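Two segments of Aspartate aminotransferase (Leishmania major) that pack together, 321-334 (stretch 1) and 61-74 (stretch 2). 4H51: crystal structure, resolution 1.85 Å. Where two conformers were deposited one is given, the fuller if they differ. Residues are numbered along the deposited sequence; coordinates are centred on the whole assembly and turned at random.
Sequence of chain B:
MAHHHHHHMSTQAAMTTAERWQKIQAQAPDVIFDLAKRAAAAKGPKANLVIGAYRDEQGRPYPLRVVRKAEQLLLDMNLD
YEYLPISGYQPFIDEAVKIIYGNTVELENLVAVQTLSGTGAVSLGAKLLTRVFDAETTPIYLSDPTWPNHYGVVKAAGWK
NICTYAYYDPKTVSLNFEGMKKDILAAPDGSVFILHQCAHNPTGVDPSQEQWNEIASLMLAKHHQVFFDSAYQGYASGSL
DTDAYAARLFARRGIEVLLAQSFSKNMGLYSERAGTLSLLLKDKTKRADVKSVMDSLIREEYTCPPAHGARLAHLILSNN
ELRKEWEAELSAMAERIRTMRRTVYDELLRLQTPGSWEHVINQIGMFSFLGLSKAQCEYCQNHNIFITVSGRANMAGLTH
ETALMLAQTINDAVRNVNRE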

ATOM      1  N   GLU B 321     -12.442   2.753 -27.148  1.00 28.23           N
ATOM      2  CA  GLU B 321     -13.732   3.388 -26.888  1.00 29.30           C
ATOM      3  C   GLU B 321     -13.783   3.956 -25.463  1.00 25.86           C
ATOM      4  O   GLU B 321     -14.172   5.100 -25.271  1.00 25.03           O
ATOM      5  CB  GLU B 321     -14.875   2.381 -27.052  1.00 32.37           C
ATOM      6  CG  GLU B 321     -15.075   1.850 -28.483  1.00 37.47           C
ATOM      7  CD  GLU B 321     -13.891   1.032 -29.026  1.00 40.61           C
ATOM      8  OE1 GLU B 321     -13.459   0.065 -28.355  1.00 43.05           O
ATOM      9  OE2 GLU B 321     -13.373   1.363 -30.130  1.00 46.95           O
ATOM     10  N   LEU B 322     -13.400   3.152 -24.475  1.00 24.18           N
ATOM     11  CA  LEU B 322     -13.313   3.641 -23.088  1.00 21.94           C
ATOM     12  C   LEU B 322     -12.400   4.867 -22.979  1.00 20.07           C
ATOM     13  O   LEU B 322     -12.703   5.853 -22.283  1.00 20.02           O
ATOM     14  CB  LEU B 322     -12.809   2.512 -22.191  1.00 21.70           C
ATOM     15  CG  LEU B 322     -13.745   1.348 -21.926  1.00 22.75           C
ATOM     16  CD1 LEU B 322     -13.196   0.486 -20.801  1.00 22.57           C
ATOM     17  CD2 LEU B 322     -15.162   1.839 -21.631  1.00 22.07           C
ATOM     18  N   ARG B 323     -11.259   4.788 -23.660  1.00 19.47           N
ATOM     19  CA  ARG B 323     -10.242   5.836 -23.613  1.00 19.57           C
ATOM     20  C   ARG B 323     -10.814   7.147 -24.113  1.00 19.98           C
ATOM     21  O   ARG B 323     -10.689   8.207 -23.456  1.00 19.84           O
ATOM     22  CB  ARG B 323      -8.997   5.383 -24.414  1.00 20.36           C
ATOM     23  CG  ARG B 323      -7.902   6.418 -24.545  1.00 20.60           C
ATOM     24  CD  ARG B 323      -7.453   6.941 -23.226  1.00 19.95           C
ATOM     25  NE  ARG B 323      -6.262   7.729 -23.414  1.00 20.70           N
ATOM     26  CZ  ARG B 323      -5.018   7.264 -23.455  1.00 20.59           C
ATOM     27  NH1 ARG B 323      -4.752   5.997 -23.219  1.00 20.59           N
ATOM     28  NH2 ARG B 323      -4.014   8.122 -23.634  1.00 21.27           N
ATOM     29  N   LYS B 324     -11.484   7.091 -25.264  1.00 20.76           N
ATOM     30  CA  LYS B 324     -12.039   8.315 -25.845  1.00 20.53           C
ATOM     31  C   LYS B 324     -13.103   8.853 -24.937  1.00 20.25           C
ATOM     32  O   LYS B 324     -13.175  10.059 -24.695  1.00 19.79           O
ATOM     33  CB  LYS B 324     -12.603   8.057 -27.265  1.00 22.46           C
ATOM     34  N   GLU B 325     -13.907   7.948 -24.385  1.00 21.42           N
ATOM     35  CA  GLU B 325     -14.999   8.322 -23.488  1.00 22.11           C
ATOM     36  C   GLU B 325     -14.494   8.923 -22.179  1.00 20.34           C
ATOM     37  O   GLU B 325     -15.110   9.827 -21.645  1.00 18.54           O
ATOM     38  CB  GLU B 325     -15.887   7.133 -23.170  1.00 24.15           C
ATOM     39  CG  GLU B 325     -16.757   6.689 -24.340  1.00 26.49           C
ATOM     40  CD  GLU B 325     -17.494   5.381 -24.076  1.00 28.75           C
ATOM     41  OE1 GLU B 325     -17.705   5.003 -22.909  1.00 26.32           O
ATOM     42  OE2 GLU B 325     -17.907   4.761 -25.071  1.00 33.19           O
ATOM     43  N   TRP B 326     -13.374   8.415 -21.679  1.00 18.73           N
ATOM     44  CA  TRP B 326     -12.786   8.943 -20.457  1.00 16.51           C
ATOM     45  C   TRP B 326     -12.274  10.353 -20.636  1.00 16.28           C
ATOM     46  O   TRP B 326     -12.523  11.265 -19.834  1.00 14.87           O
ATOM     47  CB  TRP B 326     -11.665   7.998 -19.986  1.00 15.45           C
ATOM     48  CG  TRP B 326     -10.870   8.561 -18.852  1.00 14.79           C
ATOM     49  CD1 TRP B 326     -11.350   9.002 -17.657  1.00 14.34           C
ATOM     50  CD2 TRP B 326      -9.404   8.718 -18.750  1.00 14.64           C
ATOM     51  NE1 TRP B 326     -10.347   9.498 -16.875  1.00 14.01           N
ATOM     52  CE2 TRP B 326      -9.155   9.330 -17.466  1.00 13.85           C
ATOM     53  CE3 TRP B 326      -8.333   8.464 -19.589  1.00 14.99           C
ATOM     54  CZ2 TRP B 326      -7.894   9.650 -17.042  1.00 14.01           C
ATOM     55  CZ3 TRP B 326      -7.075   8.803 -19.152  1.00 13.88           C
ATOM     56  CH2 TRP B 326      -6.859   9.355 -17.896  1.00 13.75           C
ATOM     57  N   GLU B 327     -11.507  10.555 -21.691  1.00 16.27           N
ATOM     58  CA  GLU B 327     -11.033  11.879 -21.991  1.00 17.39           C
ATOM     59  C   GLU B 327     -12.180  12.896 -22.105  1.00 17.08           C
ATOM     60  O   GLU B 327     -12.046  13.995 -21.582  1.00 17.21           O
ATOM     61  CB  GLU B 327     -10.078  11.867 -23.191  1.00 18.49           C
ATOM     62  CG  GLU B 327      -8.809  11.087 -22.890  1.00 19.37           C
ATOM     63  CD  GLU B 327      -7.706  11.256 -23.919  1.00 21.45           C
ATOM     64  OE1 GLU B 327      -7.286  12.411 -24.127  1.00 24.64           O
ATOM     65  OE2 GLU B 327      -7.205  10.254 -24.444  1.00 21.53           O
ATOM     66  N   ALA B 328     -13.296  12.518 -22.744  1.00 18.59           N
ATOM     67  CA  ALA B 328     -14.496  13.382 -22.815  1.00 18.39           C
ATOM     68  C   ALA B 328     -15.045  13.706 -21.435  1.00 18.01           C
ATOM     69  O   ALA B 328     -15.383  14.849 -21.144  1.00 18.30           O
ATOM     70  CB  ALA B 328     -15.604  12.743 -23.669  1.00 19.84           C
ATOM     71  N   GLU B 329     -15.142  12.675 -20.618  1.00 17.03           N
ATOM     72  CA  GLU B 329     -15.712  12.769 -19.306  1.00 16.85           C
ATOM     73  C   GLU B 329     -14.831  13.667 -18.395  1.00 15.80           C
ATOM     74  O   GLU B 329     -15.314  14.552 -17.721  1.00 15.38           O
ATOM     75  CB  GLU B 329     -15.874  11.332 -18.803  1.00 17.31           C
ATOM     76  CG  GLU B 329     -16.706  11.221 -17.563  1.00 17.75           C
ATOM     77  CD  GLU B 329     -17.212   9.825 -17.226  1.00 17.51           C
ATOM     78  OE1 GLU B 329     -18.028   9.795 -16.294  1.00 17.47           O
ATOM     79  OE2 GLU B 329     -16.776   8.789 -17.768  1.00 17.42           O
ATOM     80  N   LEU B 330     -13.519  13.498 -18.478  1.00 15.13           N
ATOM     81  CA  LEU B 330     -12.605  14.292 -17.692  1.00 15.12           C
ATOM     82  C   LEU B 330     -12.670  15.727 -18.126  1.00 14.82           C
ATOM     83  O   LEU B 330     -12.645  16.642 -17.286  1.00 14.44           O
ATOM     84  CB  LEU B 330     -11.175  13.734 -17.844  1.00 15.73           C
ATOM     85  CG  LEU B 330     -10.001  14.423 -17.161  1.00 16.01           C
ATOM     86  CD1 LEU B 330     -10.260  14.485 -15.657  1.00 15.57           C
ATOM     87  CD2 LEU B 330      -8.733  13.617 -17.473  1.00 15.70           C
ATOM     88  N   SER B 331     -12.743  15.939 -19.440  1.00 14.92           N
ATOM     89  CA  SER B 331     -12.866  17.293 -19.967  0.60 15.01           C
ATOM     90  C   SER B 331     -14.141  17.931 -19.427  1.00 15.19           C
ATOM     91  O   SER B 331     -14.150  19.089 -19.108  1.00 16.03           O
ATOM     92  CB  SER B 331     -12.910  17.301 -21.499  0.60 15.40           C
ATOM     93  OG  SER B 331     -12.871  18.634 -21.962  0.60 15.63           O
ATOM     94  N   ALA B 332     -15.226  17.168 -19.350  1.00 15.63           N
ATOM     95  CA  ALA B 332     -16.495  17.713 -18.832  1.00 15.42           C
ATOM     96  C   ALA B 332     -16.385  18.039 -17.326  1.00 15.03           C
ATOM     97  O   ALA B 332     -16.923  19.047 -16.853  1.00 14.84           O
ATOM     98  CB  ALA B 332     -17.665  16.744 -19.137  1.00 15.87           C
ATOM     99  N   MET B 333     -15.641  17.222 -16.583  1.00 14.69           N
ATOM    100  CA  MET B 333     -15.377  17.480 -15.163  1.00 14.70           C
ATOM    101  C   MET B 333     -14.598  18.790 -14.959  1.00 14.53           C
ATOM    102  O   MET B 333     -14.959  19.660 -14.148  1.00 15.01           O
ATOM    103  CB  MET B 333     -14.601  16.296 -14.542  1.00 14.44           C
ATOM    104  CG  MET B 333     -15.429  15.025 -14.373  1.00 14.59           C
ATOM    105  SD  MET B 333     -14.514  13.477 -14.303  1.00 14.98           S
ATOM    106  CE  MET B 333     -13.692  13.637 -12.721  1.00 14.15           C
ATOM    107  N   ALA B 334     -13.517  18.943 -15.698  1.00 14.43           N
ATOM    108  CA  ALA B 334     -12.754  20.172 -15.683  1.00 15.03           C
ATOM    109  C   ALA B 334     -13.586  21.397 -16.018  1.00 15.60           C
ATOM    110  O   ALA B 334     -13.440  22.455 -15.373  1.00 15.42           O
ATOM    111  CB  ALA B 334     -11.557  20.050 -16.630  1.00 14.82           C
TER
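Stretch 2 61-74: PYPLRVVRKAEQLL

Stretch 1 is helical throughout, part of a longer helix. Stretch 2 enters as an extended segment, Pro 61 to Leu 64, and turns into a helix at Arg 65, with Leu 64 at the N-cap position. The two helices run roughly antiparallel, their N-to-C directions 151° apart and their axes approaching to 9.7 Å, so moving forward along stretch 1 means moving backward along stretch 2.

Leu 322 therefore meets the later turns of the second helix. Its branched, apolar end lies near small Ala 70 (CD1 to CB, 4.4 Å) and Leu 73 (CD1 to CD1, 4.2 Å), while its CD2 is 3.9 Å from CD of Lys 69, whose aliphatic stem can pack against a leucine before the charge is reached. That charge is met by Glu 325: Lys 69 NZ forms a salt bridge with Glu 325 OE1 at 2.8 Å.

Next comes the tightest backbone approach, Trp 326 CA to Val 66 CA at 6.0 Å. Val 66, short and compact, fits as a knob among Leu 322, Glu 325, Trp 326 and Glu 329; its CG1 reaches Glu 325 CB at 3.5 Å. Buried Trp 326 brings a broad, largely apolar ring to the contact and offers its edge to Leu 64, Trp 326 CD1 lying 3.8 Å from Leu 64 CD2.

Glu 329 supplies the main polar anchor. The first amide groups of a helix lack partners within it, and a carboxylate can accept from them: Arg 65 N donates to Glu 329 OE1 (2.7 Å) and Val 66 N to Glu 329 OE2 (3.1 Å). Tyr 62 OH adds a weak hydrogen bond to Glu 329 OE1 at 2.6 Å.

Finally, Met 333, with its long unbranched side chain, packs against Tyr 62 and Leu 64, with SD 4.2 Å from CE2 at the ring edge of Tyr 62 and CE 3.9 Å from Leu 64 CD1.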

ATOM      1  N   PRO B  61     -20.693  12.488  -4.737  1.00 16.63           N
ATOM      2  CA  PRO B  61     -19.578  11.715  -5.255  1.00 15.76           C
ATOM      3  C   PRO B  61     -19.928  11.207  -6.654  1.00 15.44           C
ATOM      4  O   PRO B  61     -21.085  10.821  -6.889  1.00 15.54           O
ATOM      5  CB  PRO B  61     -19.498  10.549  -4.264  1.00 15.70           C
ATOM      6  CG  PRO B  61     -19.984  11.149  -2.982  1.00 16.16           C
ATOM      7  CD  PRO B  61     -21.168  11.931  -3.444  1.00 16.83           C
ATOM      8  N   TYR B  62     -18.938  11.164  -7.555  1.00 14.48           N
ATOM      9  CA  TYR B  62     -19.197  10.908  -8.970  1.00 14.71           C
ATOM     10  C   TYR B  62     -18.344   9.759  -9.490  1.00 14.45           C
ATOM     11  O   TYR B  62     -17.255   9.975 -10.023  1.00 14.26           O
ATOM     12  CB  TYR B  62     -18.937  12.206  -9.788  1.00 15.04           C
ATOM     13  CG  TYR B  62     -19.186  12.038 -11.280  1.00 15.64           C
ATOM     14  CD1 TYR B  62     -20.447  11.822 -11.761  1.00 16.64           C
ATOM     15  CD2 TYR B  62     -18.137  12.041 -12.186  1.00 15.81           C
ATOM     16  CE1 TYR B  62     -20.677  11.658 -13.116  1.00 17.80           C
ATOM     17  CE2 TYR B  62     -18.346  11.857 -13.539  1.00 16.32           C
ATOM     18  CZ  TYR B  62     -19.601  11.659 -14.006  1.00 17.47           C
ATOM     19  OH  TYR B  62     -19.840  11.455 -15.350  1.00 17.91           O
ATOM     20  N   PRO B  63     -18.799   8.511  -9.318  1.00 15.21           N
ATOM     21  CA  PRO B  63     -18.128   7.388 -10.011  1.00 14.80           C
ATOM     22  C   PRO B  63     -18.246   7.607 -11.503  1.00 15.13           C
ATOM     23  O   PRO B  63     -19.379   7.826 -12.001  1.00 15.03           O
ATOM     24  CB  PRO B  63     -18.955   6.181  -9.581  1.00 16.04           C
ATOM     25  CG  PRO B  63     -19.623   6.592  -8.326  1.00 16.21           C
ATOM     26  CD  PRO B  63     -19.901   8.050  -8.458  1.00 16.05           C
ATOM     27  N   LEU B  64     -17.137   7.608 -12.233  1.00 14.33           N
ATOM     28  CA  LEU B  64     -17.183   7.944 -13.667  1.00 14.76           C
ATOM     29  C   LEU B  64     -17.926   6.871 -14.444  1.00 15.62           C
ATOM     30  O   LEU B  64     -17.881   5.698 -14.034  1.00 15.34           O
ATOM     31  CB  LEU B  64     -15.799   8.160 -14.262  1.00 14.01           C
ATOM     32  CG  LEU B  64     -15.140   9.538 -14.059  1.00 13.97           C
ATOM     33  CD1 LEU B  64     -14.909   9.917 -12.601  1.00 12.86           C
ATOM     34  CD2 LEU B  64     -13.843   9.550 -14.849  1.00 13.92           C
ATOM     35  N   ARG B  65     -18.672   7.294 -15.485  1.00 15.95           N
ATOM     36  CA  ARG B  65     -19.396   6.356 -16.348  1.00 16.84           C
ATOM     37  C   ARG B  65     -18.436   5.328 -16.940  1.00 16.53           C
ATOM     38  O   ARG B  65     -18.732   4.149 -16.933  1.00 17.33           O
ATOM     39  CB  ARG B  65     -20.204   7.125 -17.425  1.00 17.32           C
ATOM     40  N   VAL B  66     -17.250   5.755 -17.387  1.00 16.39           N
ATOM     41  CA  VAL B  66     -16.280   4.810 -17.949  1.00 16.29           C
ATOM     42  C   VAL B  66     -15.801   3.766 -16.913  1.00 15.97           C
ATOM     43  O   VAL B  66     -15.488   2.621 -17.269  1.00 15.95           O
ATOM     44  CB  VAL B  66     -15.064   5.508 -18.613  1.00 16.03           C
ATOM     45  CG1 VAL B  66     -15.498   6.293 -19.810  1.00 17.51           C
ATOM     46  CG2 VAL B  66     -14.308   6.408 -17.639  1.00 15.42           C
ATOM     47  N   VAL B  67     -15.744   4.149 -15.635  1.00 14.99           N
ATOM     48  CA  VAL B  67     -15.304   3.235 -14.598  1.00 15.16           C
ATOM     49  C   VAL B  67     -16.389   2.208 -14.354  1.00 16.14           C
ATOM     50  O   VAL B  67     -16.090   1.017 -14.202  1.00 15.25           O
ATOM     51  CB  VAL B  67     -14.935   3.958 -13.286  1.00 14.51           C
ATOM     52  CG1 VAL B  67     -14.730   2.995 -12.141  1.00 14.16           C
ATOM     53  CG2 VAL B  67     -13.690   4.809 -13.496  1.00 14.07           C
ATOM     54  N   ARG B  68     -17.644   2.662 -14.332  1.00 17.87           N
ATOM     55  CA  ARG B  68     -18.759   1.723 -14.197  1.00 20.31           C
ATOM     56  C   ARG B  68     -18.754   0.719 -15.314  1.00 20.06           C
ATOM     57  O   ARG B  68     -18.924  -0.451 -15.042  1.00 19.96           O
ATOM     58  CB  ARG B  68     -20.123   2.423 -14.205  1.00 22.09           C
ATOM     59  CG  ARG B  68     -20.386   3.256 -12.997  1.00 23.88           C
ATOM     60  CD  ARG B  68     -20.369   2.434 -11.744  1.00 24.98           C
ATOM     61  NE  ARG B  68     -21.100   3.108 -10.670  1.00 27.53           N
ATOM     62  CZ  ARG B  68     -20.800   3.016  -9.373  1.00 29.51           C
ATOM     63  NH1 ARG B  68     -19.758   2.289  -8.943  1.00 30.59           N
ATOM     64  NH2 ARG B  68     -21.550   3.648  -8.492  1.00 30.98           N
ATOM     65  N   LYS B  69     -18.486   1.153 -16.542  1.00 20.98           N
ATOM     66  CA  LYS B  69     -18.376   0.246 -17.683  1.00 21.99           C
ATOM     67  C   LYS B  69     -17.221  -0.730 -17.521  1.00 21.61           C
ATOM     68  O   LYS B  69     -17.335  -1.898 -17.865  1.00 20.77           O
ATOM     69  CB  LYS B  69     -18.111   0.970 -18.999  1.00 23.55           C
ATOM     70  CG  LYS B  69     -19.263   1.748 -19.587  1.00 25.23           C
ATOM     71  CD  LYS B  69     -19.023   1.943 -21.081  1.00 26.57           C
ATOM     72  CE  LYS B  69     -20.099   2.798 -21.701  1.00 28.91           C
ATOM     73  NZ  LYS B  69     -19.725   3.095 -23.105  1.00 29.91           N
ATOM     74  N   ALA B  70     -16.093  -0.221 -17.055  1.00 19.85           N
ATOM     75  CA  ALA B  70     -14.910  -1.049 -16.815  1.00 19.24           C
ATOM     76  C   ALA B  70     -15.131  -2.089 -15.703  1.00 18.23           C
ATOM     77  O   ALA B  70     -14.568  -3.208 -15.777  1.00 18.14           O
ATOM     78  CB  ALA B  70     -13.694  -0.156 -16.506  1.00 17.43           C
ATOM     79  N   GLU B  71     -15.913  -1.767 -14.667  1.00 18.35           N
ATOM     80  CA  GLU B  71     -16.176  -2.772 -13.637  0.50 18.67           C
ATOM     81  C   GLU B  71     -16.901  -3.983 -14.267  1.00 18.83           C
ATOM     82  O   GLU B  71     -16.570  -5.138 -13.970  1.00 18.31           O
ATOM     83  CB  GLU B  71     -16.984  -2.224 -12.442  0.50 19.13           C
ATOM     84  CG  GLU B  71     -16.215  -1.357 -11.435  0.50 19.19           C
ATOM     85  CD  GLU B  71     -15.580  -2.130 -10.265  0.50 19.19           C
ATOM     86  OE1 GLU B  71     -15.514  -3.373 -10.320  0.50 19.55           O
ATOM     87  OE2 GLU B  71     -15.145  -1.491  -9.259  0.50 19.93           O
ATOM     88  N   GLN B  72     -17.863  -3.736 -15.128  1.00 19.98           N
ATOM     89  CA  GLN B  72     -18.591  -4.856 -15.747  1.00 21.38           C
ATOM     90  C   GLN B  72     -17.724  -5.684 -16.677  1.00 21.18           C
ATOM     91  O   GLN B  72     -17.830  -6.923 -16.725  1.00 20.75           O
ATOM     92  CB  GLN B  72     -19.813  -4.345 -16.515  1.00 23.44           C
ATOM     93  CG  GLN B  72     -20.771  -5.454 -16.924  1.00 24.53           C
ATOM     94  CD  GLN B  72     -21.312  -6.297 -15.765  1.00 25.13           C
ATOM     95  OE1 GLN B  72     -21.970  -5.796 -14.851  1.00 25.27           O
ATOM     96  NE2 GLN B  72     -21.063  -7.604 -15.829  1.00 25.46           N
ATOM     97  N   LEU B  73     -16.879  -5.006 -17.444  1.00 21.52           N
ATOM     98  CA  LEU B  73     -16.011  -5.706 -18.377  1.00 22.11           C
ATOM     99  C   LEU B  73     -15.018  -6.585 -17.625  1.00 20.28           C
ATOM    100  O   LEU B  73     -14.765  -7.714 -18.026  1.00 19.70           O
ATOM    101  CB  LEU B  73     -15.328  -4.709 -19.333  1.00 22.87           C
ATOM    102  CG  LEU B  73     -16.387  -3.983 -20.199  1.00 24.78           C
ATOM    103  CD1 LEU B  73     -15.679  -2.913 -21.016  1.00 24.71           C
ATOM    104  CD2 LEU B  73     -17.230  -4.960 -21.061  1.00 26.26           C
ATOM    105  N   LEU B  74     -14.500  -6.107 -16.492  1.00 18.96           N
ATOM    106  CA  LEU B  74     -13.601  -6.931 -15.656  1.00 18.95           C
ATOM    107  C   LEU B  74     -14.307  -8.133 -15.051  1.00 19.13           C
ATOM    108  O   LEU B  74     -13.748  -9.244 -14.988  1.00 18.86           O
ATOM    109  CB  LEU B  74     -12.989  -6.112 -14.497  1.00 19.43           C
ATOM    110  CG  LEU B  74     -11.759  -5.282 -14.749  1.00 19.83           C
ATOM    111  CD1 LEU B  74     -11.369  -4.616 -13.419  1.00 19.77           C
ATOM    112  CD2 LEU B  74     -10.648  -6.195 -15.256  1.00 19.88           C
TER